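Local atomic coordinates of probable arylamine n-acetyl transferase (PDB entry 4GUZ), a protein that probably transfers the acetyl group of acetyl-CoA to arylamine substrates. Residues G170-E175 with R188-L193; R143-A148 with Y157-G162. All blocks are in the same frame, centred on the assembly; numbering follows the deposited sequence.

Interaction 1 (G170-E175 with R188-L193); sequences GWTLSE and RHTFVL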
ATOM      1  N   GLY A 170     -19.900  -7.047   0.224  1.00 13.97           N
ATOM      2  CA  GLY A 170     -18.626  -6.359   0.365  1.00 13.37           C
ATOM      3  C   GLY A 170     -18.732  -4.875   0.101  1.00 17.67           C
ATOM      4  O   GLY A 170     -19.838  -4.340  -0.016  1.00 16.50           O
ATOM      5  N   TRP A 171     -17.572  -4.217  -0.008  1.00 15.93           N
ATOM      6  CA  TRP A 171     -17.496  -2.780  -0.266  1.00 16.41           C
ATOM      7  C   TRP A 171     -16.654  -2.480  -1.482  1.00 18.46           C
ATOM      8  O   TRP A 171     -15.654  -3.162  -1.715  1.00 16.88           O
ATOM      9  CB  TRP A 171     -16.857  -2.037   0.934  1.00 15.44           C
ATOM     10  CG  TRP A 171     -17.718  -1.916   2.154  1.00 16.14           C
ATOM     11  CD1 TRP A 171     -18.371  -0.796   2.591  1.00 19.46           C
ATOM     12  CD2 TRP A 171     -18.042  -2.959   3.084  1.00 16.07           C
ATOM     13  NE1 TRP A 171     -19.107  -1.087   3.720  1.00 18.82           N
ATOM     14  CE2 TRP A 171     -18.933  -2.409   4.038  1.00 20.00           C
ATOM     15  CE3 TRP A 171     -17.666  -4.310   3.207  1.00 17.75           C
ATOM     16  CZ2 TRP A 171     -19.455  -3.161   5.093  1.00 19.75           C
ATOM     17  CZ3 TRP A 171     -18.238  -5.076   4.207  1.00 19.66           C
ATOM     18  CH2 TRP A 171     -19.095  -4.495   5.160  1.00 20.57           C
ATOM     19  N   THR A 172     -16.959  -1.359  -2.154  1.00 15.87           N
ATOM     20  CA  THR A 172     -16.117  -0.838  -3.212  1.00 15.80           C
ATOM     21  C   THR A 172     -15.544   0.454  -2.705  1.00 17.55           C
ATOM     22  O   THR A 172     -16.304   1.325  -2.278  1.00 16.12           O
ATOM     23  CB  THR A 172     -16.877  -0.631  -4.552  1.00 17.36           C
ATOM     24  OG1 THR A 172     -17.490  -1.845  -4.955  1.00 16.53           O
ATOM     25  CG2 THR A 172     -15.977  -0.072  -5.691  1.00 13.34           C
ATOM     26  N   LEU A 173     -14.217   0.599  -2.776  1.00 14.22           N
ATOM     27  CA  LEU A 173     -13.581   1.876  -2.502  1.00 14.00           C
ATOM     28  C   LEU A 173     -13.275   2.487  -3.855  1.00 16.55           C
ATOM     29  O   LEU A 173     -12.617   1.828  -4.668  1.00 14.73           O
ATOM     30  CB  LEU A 173     -12.320   1.768  -1.637  1.00 14.30           C
ATOM     31  CG  LEU A 173     -11.661   3.103  -1.309  1.00 18.24           C
ATOM     32  CD1 LEU A 173     -12.416   3.819  -0.170  1.00 18.75           C
ATOM     33  CD2 LEU A 173     -10.193   2.920  -0.923  1.00 20.37           C
ATOM     34  N   SER A 174     -13.787   3.705  -4.123  1.00 12.99           N
ATOM     35  CA  SER A 174     -13.572   4.394  -5.410  1.00 12.13           C
ATOM     36  C   SER A 174     -12.800   5.685  -5.209  1.00 19.49           C
ATOM     37  O   SER A 174     -12.851   6.283  -4.125  1.00 17.90           O
ATOM     38  CB  SER A 174     -14.900   4.719  -6.104  1.00 12.58           C
ATOM     39  OG  SER A 174     -15.689   3.568  -6.369  1.00 18.03           O
ATOM     40  N   GLU A 175     -12.122   6.148  -6.260  1.00 17.27           N
ATOM     41  CA  GLU A 175     -11.413   7.437  -6.173  1.00 16.91           C
ATOM     42  C   GLU A 175     -12.151   8.392  -7.070  1.00 20.61           C
ATOM     43  O   GLU A 175     -12.763   7.951  -8.046  1.00 16.86           O
ATOM     44  CB  GLU A 175      -9.917   7.323  -6.539  1.00 18.27           C
ATOM     45  CG  GLU A 175      -9.654   6.790  -7.947  1.00 20.36           C
ATOM     46  CD  GLU A 175      -8.196   6.693  -8.357  1.00 35.89           C
ATOM     47  OE1 GLU A 175      -7.447   5.922  -7.715  1.00 26.31           O
ATOM     48  OE2 GLU A 175      -7.813   7.343  -9.358  1.00 22.49           O
ATOM     49  N   ARG A 188     -11.551   1.528  -7.272  1.00 16.12           N
ATOM     50  CA  ARG A 188     -10.159   1.142  -7.016  1.00 15.82           C
ATOM     51  C   ARG A 188     -10.120  -0.347  -6.760  1.00 18.10           C
ATOM     52  O   ARG A 188      -9.551  -1.101  -7.527  1.00 18.34           O
ATOM     53  CB  ARG A 188      -9.563   1.886  -5.814  1.00 16.51           C
ATOM     54  CG  ARG A 188      -8.792   3.104  -6.164  1.00 26.46           C
ATOM     55  CD  ARG A 188      -8.041   3.569  -4.946  1.00 24.76           C
ATOM     56  NE  ARG A 188      -7.375   4.828  -5.247  1.00 22.08           N
ATOM     57  CZ  ARG A 188      -6.610   5.491  -4.400  1.00 28.33           C
ATOM     58  NH1 ARG A 188      -6.423   5.037  -3.165  1.00 18.60           N
ATOM     59  NH2 ARG A 188      -6.042   6.632  -4.769  1.00 21.13           N
ATOM     60  N   HIS A 189     -10.741  -0.766  -5.660  1.00 15.49           N
ATOM     61  CA  HIS A 189     -10.813  -2.170  -5.281  1.00 13.74           C
ATOM     62  C   HIS A 189     -12.152  -2.495  -4.637  1.00 16.40           C
ATOM     63  O   HIS A 189     -12.893  -1.593  -4.228  1.00 14.18           O
ATOM     64  CB  HIS A 189      -9.652  -2.525  -4.312  1.00 14.24           C
ATOM     65  CG  HIS A 189      -9.539  -1.680  -3.071  1.00 16.83           C
ATOM     66  ND1 HIS A 189     -10.466  -1.765  -2.051  1.00 18.42           N
ATOM     67  CD2 HIS A 189      -8.528  -0.863  -2.679  1.00 18.01           C
ATOM     68  CE1 HIS A 189     -10.051  -0.929  -1.119  1.00 17.50           C
ATOM     69  NE2 HIS A 189      -8.863  -0.389  -1.438  1.00 17.98           N
ATOM     70  N   THR A 190     -12.459  -3.786  -4.566  1.00 13.99           N
ATOM     71  CA  THR A 190     -13.608  -4.310  -3.823  1.00 13.84           C
ATOM     72  C   THR A 190     -13.019  -5.154  -2.709  1.00 17.02           C
ATOM     73  O   THR A 190     -11.947  -5.720  -2.890  1.00 17.69           O
ATOM     74  CB  THR A 190     -14.604  -5.115  -4.678  1.00 18.84           C
ATOM     75  OG1 THR A 190     -13.979  -6.312  -5.168  1.00 16.39           O
ATOM     76  CG2 THR A 190     -15.233  -4.294  -5.811  1.00 15.78           C
ATOM     77  N   PHE A 191     -13.673  -5.234  -1.568  1.00 12.61           N
ATOM     78  CA  PHE A 191     -13.168  -6.087  -0.487  1.00 12.25           C
ATOM     79  C   PHE A 191     -14.328  -6.679   0.289  1.00 16.16           C
ATOM     80  O   PHE A 191     -15.434  -6.170   0.241  1.00 13.06           O
ATOM     81  CB  PHE A 191     -12.197  -5.344   0.462  1.00 13.41           C
ATOM     82  CG  PHE A 191     -12.758  -4.113   1.153  1.00 13.78           C
ATOM     83  CD1 PHE A 191     -12.677  -2.867   0.556  1.00 15.36           C
ATOM     84  CD2 PHE A 191     -13.330  -4.204   2.418  1.00 15.00           C
ATOM     85  CE1 PHE A 191     -13.222  -1.737   1.178  1.00 16.46           C
ATOM     86  CE2 PHE A 191     -13.866  -3.086   3.044  1.00 17.71           C
ATOM     87  CZ  PHE A 191     -13.788  -1.851   2.433  1.00 16.45           C
ATOM     88  N   VAL A 192     -14.043  -7.761   1.008  1.00 15.25           N
ATOM     89  CA  VAL A 192     -14.943  -8.459   1.929  1.00 14.70           C
ATOM     90  C   VAL A 192     -14.194  -8.518   3.263  1.00 19.67           C
ATOM     91  O   VAL A 192     -12.962  -8.460   3.274  1.00 18.22           O
ATOM     92  CB  VAL A 192     -15.374  -9.849   1.405  1.00 16.88           C
ATOM     93  CG1 VAL A 192     -16.207  -9.719   0.122  1.00 16.09           C
ATOM     94  CG2 VAL A 192     -14.181 -10.767   1.205  1.00 16.42           C
ATOM     95  N   LEU A 193     -14.922  -8.641   4.374  1.00 18.91           N
ATOM     96  CA  LEU A 193     -14.294  -8.630   5.685  1.00 18.50           C
ATOM     97  C   LEU A 193     -13.810 -10.000   6.149  1.00 19.67           C
ATOM     98  O   LEU A 193     -13.378 -10.100   7.295  1.00 18.27           O
ATOM     99  CB  LEU A 193     -15.254  -8.054   6.717  1.00 18.93           C
ATOM    100  CG  LEU A 193     -15.780  -6.626   6.424  1.00 23.33           C
ATOM    101  CD1 LEU A 193     -16.725  -6.183   7.527  1.00 23.73           C
ATOM    102  CD2 LEU A 193     -14.620  -5.620   6.245  1.00 22.52           C
TER
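W171 can be followed outward against F191 and L193. Its CB sits over one face of the F191 ring, offset toward the rim, 3.4 Å from F191 CZ in a CH-pi contact. CG lies anti to the carbonyl carbon (chi1 -73°) and still meets F191 CZ, while CE3 meets F191 CE2. The two aromatic planes are only 11° apart but slid past each other, with little overlap. Farther out, CZ3 reaches L193 CG at 3.7 Å and CH2 meets L193 CD1. On the far side of the indole, NE1 donates to the backbone oxygen of V145. Strands 170-176 and 185-196 form an antiparallel hairpin in the large sheet, and W171 and F191 are a hydrogen-bonded pair, with W171 N to F191 O at 2.9 Å. Toward the other end the ladder is broken by a classic beta bulge: R188 and H189 both face L173, whose O accepts R188 N at 2.8 Å and, weakly, H189 N. L173 runs alongside the H189 imidazole, its CB 3.6 Å from CE1 and CD2 near NE2, which is hydrogen-bonded to D131. From within the bulge, R188 NE donates to the anti lone pair of E175 OE1, a nearly straight 2.7 Å salt bridge.

Interaction 2 (R143-A148 with Y157-G162); sequences RLVDEA and YRLRRG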
ATOM      1  N   ARG A 143     -13.912   5.134   8.091  1.00 16.69           N
ATOM      2  CA  ARG A 143     -15.040   4.558   8.847  1.00 16.83           C
ATOM      3  C   ARG A 143     -15.811   3.611   7.967  1.00 21.69           C
ATOM      4  O   ARG A 143     -16.303   4.013   6.916  1.00 21.06           O
ATOM      5  CB  ARG A 143     -15.971   5.682   9.351  1.00 17.67           C
ATOM      6  CG  ARG A 143     -17.057   5.241  10.306  1.00 20.34           C
ATOM      7  CD  ARG A 143     -17.783   6.454  10.840  1.00 25.05           C
ATOM      8  NE  ARG A 143     -17.290   6.791  12.171  1.00 31.13           N
ATOM      9  CZ  ARG A 143     -16.872   7.990  12.554  1.00 49.23           C
ATOM     10  NH1 ARG A 143     -16.880   9.009  11.704  1.00 39.58           N
ATOM     11  NH2 ARG A 143     -16.430   8.179  13.791  1.00 38.98           N
ATOM     12  N   LEU A 144     -15.914   2.351   8.382  1.00 18.87           N
ATOM     13  CA  LEU A 144     -16.641   1.369   7.598  1.00 18.94           C
ATOM     14  C   LEU A 144     -18.122   1.575   7.812  1.00 22.62           C
ATOM     15  O   LEU A 144     -18.661   1.310   8.886  1.00 25.17           O
ATOM     16  CB  LEU A 144     -16.196  -0.058   7.931  1.00 19.81           C
ATOM     17  CG  LEU A 144     -16.559  -1.145   6.933  1.00 25.93           C
ATOM     18  CD1 LEU A 144     -15.669  -1.087   5.681  1.00 27.49           C
ATOM     19  CD2 LEU A 144     -16.416  -2.498   7.581  1.00 29.84           C
ATOM     20  N   VAL A 145     -18.749   2.151   6.803  1.00 18.74           N
ATOM     21  CA  VAL A 145     -20.182   2.456   6.744  1.00 17.67           C
ATOM     22  C   VAL A 145     -20.685   1.879   5.435  1.00 21.15           C
ATOM     23  O   VAL A 145     -19.866   1.548   4.570  1.00 20.45           O
ATOM     24  CB  VAL A 145     -20.496   3.982   6.890  1.00 19.75           C
ATOM     25  CG1 VAL A 145     -20.205   4.480   8.301  1.00 19.54           C
ATOM     26  CG2 VAL A 145     -19.770   4.825   5.847  1.00 18.66           C
ATOM     27  N   ASP A 146     -22.007   1.774   5.262  1.00 18.35           N
ATOM     28  CA  ASP A 146     -22.560   1.219   4.017  1.00 18.58           C
ATOM     29  C   ASP A 146     -22.416   2.143   2.804  1.00 22.17           C
ATOM     30  O   ASP A 146     -22.472   1.666   1.663  1.00 22.79           O
ATOM     31  CB  ASP A 146     -24.026   0.847   4.190  1.00 19.71           C
ATOM     32  CG  ASP A 146     -24.280  -0.371   5.057  1.00 25.03           C
ATOM     33  OD1 ASP A 146     -23.350  -0.790   5.793  1.00 23.90           O
ATOM     34  OD2 ASP A 146     -25.390  -0.934   4.968  1.00 30.32           O
ATOM     35  N   GLU A 147     -22.264   3.454   3.022  1.00 17.42           N
ATOM     36  CA  GLU A 147     -22.058   4.373   1.917  1.00 16.44           C
ATOM     37  C   GLU A 147     -21.565   5.717   2.420  1.00 20.60           C
ATOM     38  O   GLU A 147     -22.149   6.261   3.351  1.00 19.17           O
ATOM     39  CB  GLU A 147     -23.353   4.534   1.089  1.00 17.85           C
ATOM     40  CG  GLU A 147     -23.110   5.074  -0.304  1.00 22.66           C
ATOM     41  CD  GLU A 147     -23.092   6.576  -0.455  1.00 27.85           C
ATOM     42  OE1 GLU A 147     -23.291   7.296   0.556  1.00 22.99           O
ATOM     43  OE2 GLU A 147     -22.876   7.036  -1.598  1.00 31.29           O
ATOM     44  N   ALA A 148     -20.491   6.255   1.807  1.00 18.53           N
ATOM     45  CA  ALA A 148     -19.967   7.580   2.174  1.00 18.18           C
ATOM     46  C   ALA A 148     -19.030   8.136   1.149  1.00 21.62           C
ATOM     47  O   ALA A 148     -18.314   7.383   0.478  1.00 22.38           O
ATOM     48  CB  ALA A 148     -19.231   7.530   3.511  1.00 18.37           C
ATOM     49  N   TYR A 157     -12.645  10.082  -1.817  1.00 16.41           N
ATOM     50  CA  TYR A 157     -12.977   8.667  -1.950  1.00 15.95           C
ATOM     51  C   TYR A 157     -14.460   8.442  -1.756  1.00 21.06           C
ATOM     52  O   TYR A 157     -15.149   9.241  -1.103  1.00 20.90           O
ATOM     53  CB  TYR A 157     -12.178   7.831  -0.920  1.00 16.89           C
ATOM     54  CG  TYR A 157     -10.682   7.947  -1.126  1.00 19.32           C
ATOM     55  CD1 TYR A 157     -10.058   7.339  -2.214  1.00 22.86           C
ATOM     56  CD2 TYR A 157      -9.890   8.671  -0.241  1.00 18.50           C
ATOM     57  CE1 TYR A 157      -8.697   7.507  -2.451  1.00 25.47           C
ATOM     58  CE2 TYR A 157      -8.524   8.844  -0.467  1.00 18.63           C
ATOM     59  CZ  TYR A 157      -7.935   8.268  -1.581  1.00 29.84           C
ATOM     60  OH  TYR A 157      -6.584   8.412  -1.812  1.00 29.17           O
ATOM     61  N   ARG A 158     -14.950   7.342  -2.312  1.00 16.26           N
ATOM     62  CA  ARG A 158     -16.323   6.912  -2.112  1.00 14.69           C
ATOM     63  C   ARG A 158     -16.296   5.475  -1.652  1.00 20.20           C
ATOM     64  O   ARG A 158     -15.603   4.650  -2.241  1.00 20.09           O
ATOM     65  CB  ARG A 158     -17.189   7.049  -3.356  1.00 14.69           C
ATOM     66  CG  ARG A 158     -18.676   6.835  -3.018  1.00 18.13           C
ATOM     67  CD  ARG A 158     -19.479   6.334  -4.178  1.00 27.33           C
ATOM     68  NE  ARG A 158     -20.908   6.350  -3.862  1.00 33.60           N
ATOM     69  CZ  ARG A 158     -21.865   6.128  -4.755  1.00 53.13           C
ATOM     70  NH1 ARG A 158     -21.554   5.870  -6.021  1.00 39.11           N
ATOM     71  NH2 ARG A 158     -23.141   6.163  -4.391  1.00 40.18           N
ATOM     72  N   LEU A 159     -17.009   5.190  -0.577  1.00 18.34           N
ATOM     73  CA  LEU A 159     -17.125   3.846  -0.029  1.00 17.98           C
ATOM     74  C   LEU A 159     -18.565   3.415  -0.222  1.00 18.99           C
ATOM     75  O   LEU A 159     -19.459   4.185   0.080  1.00 17.11           O
ATOM     76  CB  LEU A 159     -16.727   3.880   1.457  1.00 17.93           C
ATOM     77  CG  LEU A 159     -16.618   2.558   2.209  1.00 20.75           C
ATOM     78  CD1 LEU A 159     -15.488   1.693   1.681  1.00 18.96           C
ATOM     79  CD2 LEU A 159     -16.395   2.813   3.694  1.00 20.57           C
ATOM     80  N   ARG A 160     -18.795   2.223  -0.773  1.00 16.52           N
ATOM     81  CA  ARG A 160     -20.154   1.738  -0.994  1.00 15.22           C
ATOM     82  C   ARG A 160     -20.229   0.231  -0.887  1.00 19.17           C
ATOM     83  O   ARG A 160     -19.560  -0.480  -1.642  1.00 16.74           O
ATOM     84  CB  ARG A 160     -20.675   2.175  -2.369  1.00 15.04           C
ATOM     85  CG  ARG A 160     -22.162   1.966  -2.513  1.00 19.10           C
ATOM     86  CD  ARG A 160     -22.689   2.618  -3.762  1.00 32.46           C
ATOM     87  NE  ARG A 160     -24.137   2.429  -3.852  1.00 53.79           N
ATOM     88  CZ  ARG A 160     -24.817   2.397  -4.992  1.00 79.90           C
ATOM     89  NH1 ARG A 160     -24.188   2.541  -6.153  1.00 72.70           N
ATOM     90  NH2 ARG A 160     -26.131   2.211  -4.982  1.00 70.61           N
ATOM     91  N   ARG A 161     -21.104  -0.230   0.010  1.00 16.85           N
ATOM     92  CA  ARG A 161     -21.421  -1.632   0.289  1.00 16.40           C
ATOM     93  C   ARG A 161     -22.406  -2.143  -0.751  1.00 19.07           C
ATOM     94  O   ARG A 161     -23.315  -1.412  -1.155  1.00 18.51           O
ATOM     95  CB  ARG A 161     -22.035  -1.777   1.702  1.00 14.24           C
ATOM     96  CG  ARG A 161     -22.162  -3.222   2.191  1.00 21.63           C
ATOM     97  CD  ARG A 161     -22.771  -3.282   3.576  1.00 21.21           C
ATOM     98  NE  ARG A 161     -22.729  -4.631   4.140  1.00 22.54           N
ATOM     99  CZ  ARG A 161     -22.910  -4.890   5.431  1.00 37.90           C
ATOM    100  NH1 ARG A 161     -23.097  -3.899   6.294  1.00 22.97           N
ATOM    101  NH2 ARG A 161     -22.861  -6.135   5.877  1.00 27.52           N
ATOM    102  N   GLY A 162     -22.232  -3.392  -1.144  1.00 17.00           N
ATOM    103  CA  GLY A 162     -23.122  -4.056  -2.086  1.00 16.58           C
ATOM    104  C   GLY A 162     -22.683  -5.457  -2.443  1.00 19.18           C
ATOM    105  O   GLY A 162     -21.756  -6.007  -1.848  1.00 17.39           O
TER
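The beta hairpin of strands 147-152 and 155-162 forms one margin of the large antiparallel sheet, and here E147 and A148 pair with R160 and L159 where the edge strand begins. A148 and L159 are a hydrogen-bonded pair: A148 N donates to L159 O at 2.9 Å and L159 N returns a bond to A148 O. One step back, R161 N donates to D146 O in an almost straight bond, which ties the approach to the edge strand to its neighbour. E147 and R160 form the non-hydrogen-bonded pair between these links, touching through their CG atoms at 3.9 Å.

Two salt bridges lie across the strands. E147 has CG anti to the backbone N (chi1 -160°) and then bends at chi2, and its OE2 is gripped side-on by R158, with NH2 at 2.9 Å and NE at 3.1 Å. Both nitrogens meet this single oxygen on its anti side, the guanidinium standing 86° from the carboxylate plane. R160 CD packs over one face of that guanidinium. At the other bridge, D146 OD1 lies in the guanidinium plane of R161, 3.2 Å from NH1, and R161 CD also packs against the carboxylate. R161 has a second acidic partner in D169, bonded through NH2.

L159 supplies the apolar part of the contact. Its CD2 lies 3.4 Å from R143 O, near V145 O, and more loosely against L144 CD1 and V145 CG2. The side chain also touches W171 of the next strand, so the turn through residues 144-146 folds over a leucine and an indole. The E147, R158 and R160 side chains gather on one face of the hairpin and L159 lies on the other, in an antiparallel beta hairpin whose outer strand 147-152 closes the sheet at one margin.

In the fold
Interactions 1 and 2 are successive hairpins of one antiparallel sheet, their centres about 8 Å apart. Strands 155-162 and 170-176, neighbours in both chain and sheet, join them through probable backbone hydrogen bonds: S174 N to R158 O and T172 N to R160 O, each 2.8 Å. Packing adds to the seam, with R188 NH1 3.4 Å from Y157 CE1 and G170 O 3.4 Å from R161 CG. Interaction 1 is the more buried and lies nearer the probable active site: H189 bonds to D131 and meets the H116 ring, and C79, H116 and D131 have the geometry of the Cys-His-Asp triad known in this family. Interaction 2 lies at the surface.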